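Local coordinates for 450aa long hypothetical fmu protein (Pyrococcus horikoshii, PDB 2YXL) that probably methylates cytosine in RNA at carbon 5, as a class I methyltransferase of the RsmB/NOP family that binds the S-adenosylmethionine analogue sinefungin, at residues A[177-182]-A[432-437]; A[164-167]-A[172-175]. All coordinates share one frame; numbering follows the deposited sequence.

Contact 1 of 2, residues A[177-182]-A[432-437]; sequences FRSVNK and WPHRHS
Ser179 faces the start of helix 433-436, where its CA lies 5.0 Å from the CA of His434. Its OG sits between its own backbone N and carbonyl carbon (chi1 67°), a turn that leaves the hydroxyl beside Pro433 and His434 while it hydrogen-bonds to Phe176 O in its own helix. Ser179 OG lies 3.4 Å from Pro433 CB and 3.4 Å from His434 CB; the nearby His434 N is at too poor an angle for a bond. A small residue suits this place because two helix backbones meet over it. The helix it meets is the short turn between strands 429-431 and 441-447 of the mixed sheet in the Rossmann-like methyltransferase domain, so the contact joins that domain to the ferredoxin-like family region. Pro433 suits a first helical turn, where the missing N-H costs no helical hydrogen bond, and offers its ring to Val180, whose CG1 reaches Pro433 CG at 4.0 Å. This buried valine supplies branched, purely apolar bulk against the ring. Beyond it, Lys182 runs out nearly extended and turns only at its end, where NZ makes a weak hydrogen bond, 3.4 Å, to Ser179 O. Across from them, the His434 ring leads away to Glu172, while Trp432 N donates to His436 ND1 at 3.0 Å, in the plane of that imidazole.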
loop_
_atom_site.group_PDB
_atom_site.type_symbol
_atom_site.label_atom_id
_atom_site.label_comp_id
_atom_site.label_asym_id
_atom_site.label_seq_id
_atom_site.Cartn_x
_atom_site.Cartn_y
_atom_site.Cartn_z
ATOM N N PHE A 177 -10.317 12.749 1.792
ATOM C CA PHE A 177 -10.609 12.108 0.515
ATOM C C PHE A 177 -9.971 12.838 -0.661
ATOM O O PHE A 177 -9.557 12.202 -1.622
ATOM C CB PHE A 177 -12.112 11.883 0.320
ATOM C CG PHE A 177 -12.651 10.730 1.119
ATOM C CD1 PHE A 177 -13.442 10.951 2.242
ATOM C CD2 PHE A 177 -12.342 9.419 0.766
ATOM C CE1 PHE A 177 -13.932 9.884 2.992
ATOM C CE2 PHE A 177 -12.822 8.349 1.514
ATOM C CZ PHE A 177 -13.623 8.582 2.627
ATOM N N ARG A 178 -9.864 14.161 -0.568
ATOM C CA ARG A 178 -9.101 14.931 -1.548
ATOM C C ARG A 178 -7.643 14.472 -1.623
ATOM O O ARG A 178 -7.134 14.206 -2.712
ATOM C CB ARG A 178 -9.192 16.436 -1.277
ATOM C CG ARG A 178 -10.371 17.102 -1.974
ATOM C CD ARG A 178 -10.183 18.606 -2.088
ATOM N NE ARG A 178 -10.484 19.295 -0.833
ATOM C CZ ARG A 178 -11.626 19.931 -0.575
ATOM N NH1 ARG A 178 -12.593 19.978 -1.487
ATOM N NH2 ARG A 178 -11.802 20.526 0.600
ATOM N N SER A 179 -6.991 14.351 -0.466
ATOM C CA SER A 179 -5.595 13.909 -0.410
ATOM C C SER A 179 -5.356 12.471 -0.893
ATOM O O SER A 179 -4.291 12.178 -1.433
ATOM C CB SER A 179 -5.013 14.095 0.989
ATOM O OG SER A 179 -5.628 13.224 1.923
ATOM N N VAL A 180 -6.329 11.581 -0.697
ATOM C CA VAL A 180 -6.207 10.205 -1.207
ATOM C C VAL A 180 -6.731 10.059 -2.643
ATOM O O VAL A 180 -6.635 8.985 -3.239
ATOM C CB VAL A 180 -6.837 9.128 -0.257
ATOM C CG1 VAL A 180 -6.149 9.129 1.105
ATOM C CG2 VAL A 180 -8.347 9.307 -0.116
ATOM N N ASN A 181 -7.261 11.152 -3.193
ATOM C CA ASN A 181 -7.737 11.175 -4.579
ATOM C C ASN A 181 -6.814 11.875 -5.576
ATOM O O ASN A 181 -7.021 11.761 -6.784
ATOM C CB ASN A 181 -9.147 11.772 -4.665
ATOM C CG ASN A 181 -10.215 10.838 -4.118
ATOM O OD1 ASN A 181 -9.980 9.646 -3.923
ATOM N ND2 ASN A 181 -11.397 11.383 -3.860
ATOM N N LYS A 182 -5.803 12.587 -5.077
ATOM C CA LYS A 182 -4.926 13.391 -5.942
ATOM C C LYS A 182 -3.903 12.571 -6.736
ATOM O O LYS A 182 -3.372 11.569 -6.251
ATOM C CB LYS A 182 -4.247 14.550 -5.177
ATOM C CG LYS A 182 -3.477 14.165 -3.910
ATOM C CD LYS A 182 -2.759 15.377 -3.295
ATOM C CE LYS A 182 -2.406 15.173 -1.812
ATOM N NZ LYS A 182 -1.464 14.039 -1.552
ATOM N N TRP A 432 -1.520 11.576 8.955
ATOM C CA TRP A 432 -2.663 11.704 8.059
ATOM C C TRP A 432 -2.221 12.189 6.682
ATOM O O TRP A 432 -1.372 13.081 6.585
ATOM C CB TRP A 432 -3.687 12.679 8.640
ATOM C CG TRP A 432 -4.349 12.202 9.892
ATOM C CD1 TRP A 432 -4.026 12.547 11.174
ATOM C CD2 TRP A 432 -5.460 11.299 9.988
ATOM N NE1 TRP A 432 -4.865 11.916 12.062
ATOM C CE2 TRP A 432 -5.754 11.143 11.362
ATOM C CE3 TRP A 432 -6.233 10.604 9.047
ATOM C CZ2 TRP A 432 -6.789 10.320 11.819
ATOM C CZ3 TRP A 432 -7.265 9.789 9.501
ATOM C CH2 TRP A 432 -7.532 9.653 10.876
ATOM N N PRO A 433 -2.799 11.611 5.611
ATOM C CA PRO A 433 -2.476 12.015 4.236
ATOM C C PRO A 433 -2.707 13.503 3.967
ATOM O O PRO A 433 -1.861 14.151 3.354
ATOM C CB PRO A 433 -3.426 11.161 3.384
ATOM C CG PRO A 433 -3.759 9.991 4.247
ATOM C CD PRO A 433 -3.793 10.519 5.641
ATOM N N HIS A 434 -3.832 14.033 4.441
ATOM C CA HIS A 434 -4.212 15.425 4.182
ATOM C C HIS A 434 -3.459 16.435 5.049
ATOM O O HIS A 434 -3.428 17.625 4.729
ATOM C CB HIS A 434 -5.731 15.609 4.317
ATOM C CG HIS A 434 -6.257 15.361 5.698
ATOM N ND1 HIS A 434 -6.218 14.121 6.300
ATOM C CD2 HIS A 434 -6.848 16.193 6.588
ATOM C CE1 HIS A 434 -6.752 14.203 7.506
ATOM N NE2 HIS A 434 -7.143 15.449 7.704
ATOM N N ARG A 435 -2.853 15.962 6.137
ATOM C CA ARG A 435 -2.044 16.825 7.005
ATOM C C ARG A 435 -0.546 16.705 6.731
ATOM O O ARG A 435 0.184 17.683 6.857
ATOM C CB ARG A 435 -2.302 16.523 8.486
ATOM C CG ARG A 435 -3.721 16.775 8.966
ATOM C CD ARG A 435 -3.806 16.588 10.470
ATOM N NE ARG A 435 -5.151 16.232 10.919
ATOM C CZ ARG A 435 -5.453 15.810 12.147
ATOM N NH1 ARG A 435 -4.505 15.678 13.069
ATOM N NH2 ARG A 435 -6.710 15.512 12.454
ATOM N N HIS A 436 -0.090 15.510 6.358
ATOM C CA HIS A 436 1.348 15.222 6.354
ATOM C C HIS A 436 1.929 14.712 5.038
ATOM O O HIS A 436 3.142 14.549 4.927
ATOM C CB HIS A 436 1.696 14.243 7.481
ATOM C CG HIS A 436 1.219 14.676 8.832
ATOM N ND1 HIS A 436 0.234 14.004 9.523
ATOM C CD2 HIS A 436 1.591 15.712 9.618
ATOM C CE1 HIS A 436 0.024 14.605 10.681
ATOM N NE2 HIS A 436 0.834 15.645 10.763
ATOM N N SER A 437 1.073 14.461 4.050
ATOM C CA SER A 437 1.503 13.926 2.747
ATOM C C SER A 437 2.267 12.600 2.855
ATOM O O SER A 437 3.233 12.353 2.128
ATOM C CB SER A 437 2.314 14.963 1.962
ATOM O OG SER A 437 1.502 16.067 1.616
#

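Contact 2 of 2, residues A[164-167]-A[172-175]; sequences RVKG and ETED
Thr173 sets its methyl CG2 opposite the backbone N and its OG1 beside that N (chi1 -54°), while Val165 swings CG1 to the side opposite its own N (chi1 173°), and these two choices bring the methyl groups together. Val165 CG1 meets Thr173 CG2 at 3.7 Å, the two side chains crossing at a slant. Beta-branched residues suit the spot, since each presents a methyl close to its own helix with little chain to order. Lys166 flanks the same threonine: its CG lies 3.8 Å from Thr173 CG2 and 3.5 Å from Thr173 OG1. Past CG the lysine chain runs extended, at about a right angle to the threonine, and carries its amino group away from the contact. The aliphatic base of the lysine thus covers the buried threonine, and the charge is left on the outer side. Thr173 OG1 also comes to 3.3 Å from Lys166 CA, but its polar partner is Gly170 O, to which it is hydrogen-bonded; a buried hydroxyl is satisfied in this way within the turn. A valine at Thr173 would probably keep the methyl packing on Val165 but leave Gly170 O without this hydroxyl partner and the turn less firmly held. Val165 continues inward onto Phe176 and Phe177, extending the apolar side of the interface. With Lys166 and Thr173 the nearest residues by CA, at 5.6 Å, the contact is a tight alpha-alpha hairpin, in which helices 159-169 and 173-181 pack beside their short connection.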
loop_
_atom_site.group_PDB
_atom_site.type_symbol
_atom_site.label_atom_id
_atom_site.label_comp_id
_atom_site.label_asym_id
_atom_site.label_seq_id
_atom_site.Cartn_x
_atom_site.Cartn_y
_atom_site.Cartn_z
ATOM N N ARG A 164 -17.793 6.092 8.138
ATOM C CA ARG A 164 -16.794 5.706 9.134
ATOM C C ARG A 164 -15.676 6.745 9.282
ATOM O O ARG A 164 -15.204 6.989 10.392
ATOM C CB ARG A 164 -16.214 4.326 8.794
ATOM C CG ARG A 164 -15.518 3.606 9.944
ATOM C CD ARG A 164 -16.502 3.107 10.993
ATOM N NE ARG A 164 -15.854 2.228 11.965
ATOM C CZ ARG A 164 -15.887 0.898 11.918
ATOM N NH1 ARG A 164 -16.548 0.270 10.950
ATOM N NH2 ARG A 164 -15.263 0.190 12.850
ATOM N N VAL A 165 -15.262 7.353 8.169
ATOM C CA VAL A 165 -14.271 8.435 8.194
ATOM C C VAL A 165 -14.847 9.687 8.871
ATOM O O VAL A 165 -14.166 10.328 9.677
ATOM C CB VAL A 165 -13.717 8.763 6.775
ATOM C CG1 VAL A 165 -12.815 9.993 6.802
ATOM C CG2 VAL A 165 -12.950 7.574 6.206
ATOM N N LYS A 166 -16.103 10.016 8.559
ATOM C CA LYS A 166 -16.800 11.144 9.200
ATOM C C LYS A 166 -16.836 11.038 10.724
ATOM O O LYS A 166 -16.712 12.046 11.419
ATOM C CB LYS A 166 -18.219 11.314 8.648
ATOM C CG LYS A 166 -18.334 12.342 7.532
ATOM C CD LYS A 166 -19.753 12.414 6.981
ATOM C CE LYS A 166 -19.822 13.319 5.753
ATOM N NZ LYS A 166 -21.175 13.334 5.126
ATOM N N GLY A 167 -16.996 9.817 11.232
ATOM C CA GLY A 167 -16.976 9.560 12.674
ATOM C C GLY A 167 -15.610 9.756 13.314
ATOM O O GLY A 167 -15.500 9.841 14.539
ATOM N N GLU A 172 -12.842 17.415 8.606
ATOM C CA GLU A 172 -11.672 17.107 7.781
ATOM C C GLU A 172 -11.895 15.973 6.777
ATOM O O GLU A 172 -10.993 15.645 6.003
ATOM C CB GLU A 172 -10.461 16.802 8.672
ATOM C CG GLU A 172 -9.928 18.014 9.433
ATOM C CD GLU A 172 -8.734 17.696 10.323
ATOM O OE1 GLU A 172 -8.059 16.667 10.102
ATOM O OE2 GLU A 172 -8.466 18.490 11.247
ATOM N N THR A 173 -13.095 15.390 6.782
ATOM C CA THR A 173 -13.426 14.250 5.915
ATOM C C THR A 173 -13.215 14.548 4.428
ATOM O O THR A 173 -12.636 13.732 3.707
ATOM C CB THR A 173 -14.873 13.745 6.161
ATOM O OG1 THR A 173 -15.046 13.453 7.551
ATOM C CG2 THR A 173 -15.167 12.485 5.354
ATOM N N GLU A 174 -13.678 15.713 3.978
ATOM C CA GLU A 174 -13.531 16.122 2.580
ATOM C C GLU A 174 -12.058 16.249 2.176
ATOM O O GLU A 174 -11.661 15.770 1.114
ATOM C CB GLU A 174 -14.287 17.429 2.312
ATOM C CG GLU A 174 -14.370 17.816 0.835
ATOM C CD GLU A 174 -15.294 18.996 0.565
ATOM O OE1 GLU A 174 -15.914 19.019 -0.519
ATOM O OE2 GLU A 174 -15.406 19.900 1.421
ATOM N N ASP A 175 -11.259 16.882 3.033
ATOM C CA ASP A 175 -9.825 17.053 2.788
ATOM C C ASP A 175 -9.078 15.720 2.738
ATOM O O ASP A 175 -8.169 15.544 1.916
ATOM C CB ASP A 175 -9.198 17.978 3.835
ATOM C CG ASP A 175 -9.554 19.438 3.616
ATOM O OD1 ASP A 175 -9.649 19.867 2.445
ATOM O OD2 ASP A 175 -9.726 20.163 4.619
#

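In the fold
From the N terminus, the chain first closes contact 2, a very short loop between helices 159-169 and 173-181. It then enters contact 1 on the second of these helices and leaves it only after some 250 residues, which include the rest of the ferredoxin-like region and most of the methyltransferase domain. The two contacts are therefore in series, neither nested nor crossed, with helix 173-181 shared between them and their centres 11 Å apart. Glu172, next to Thr173 in the chain, takes a probable hydrogen bond from His434 and a salt bridge from Arg435, and His434 CB packs on Asp175 O. Thus the local helical hairpin is tied to the C-terminal side of the catalytic domain.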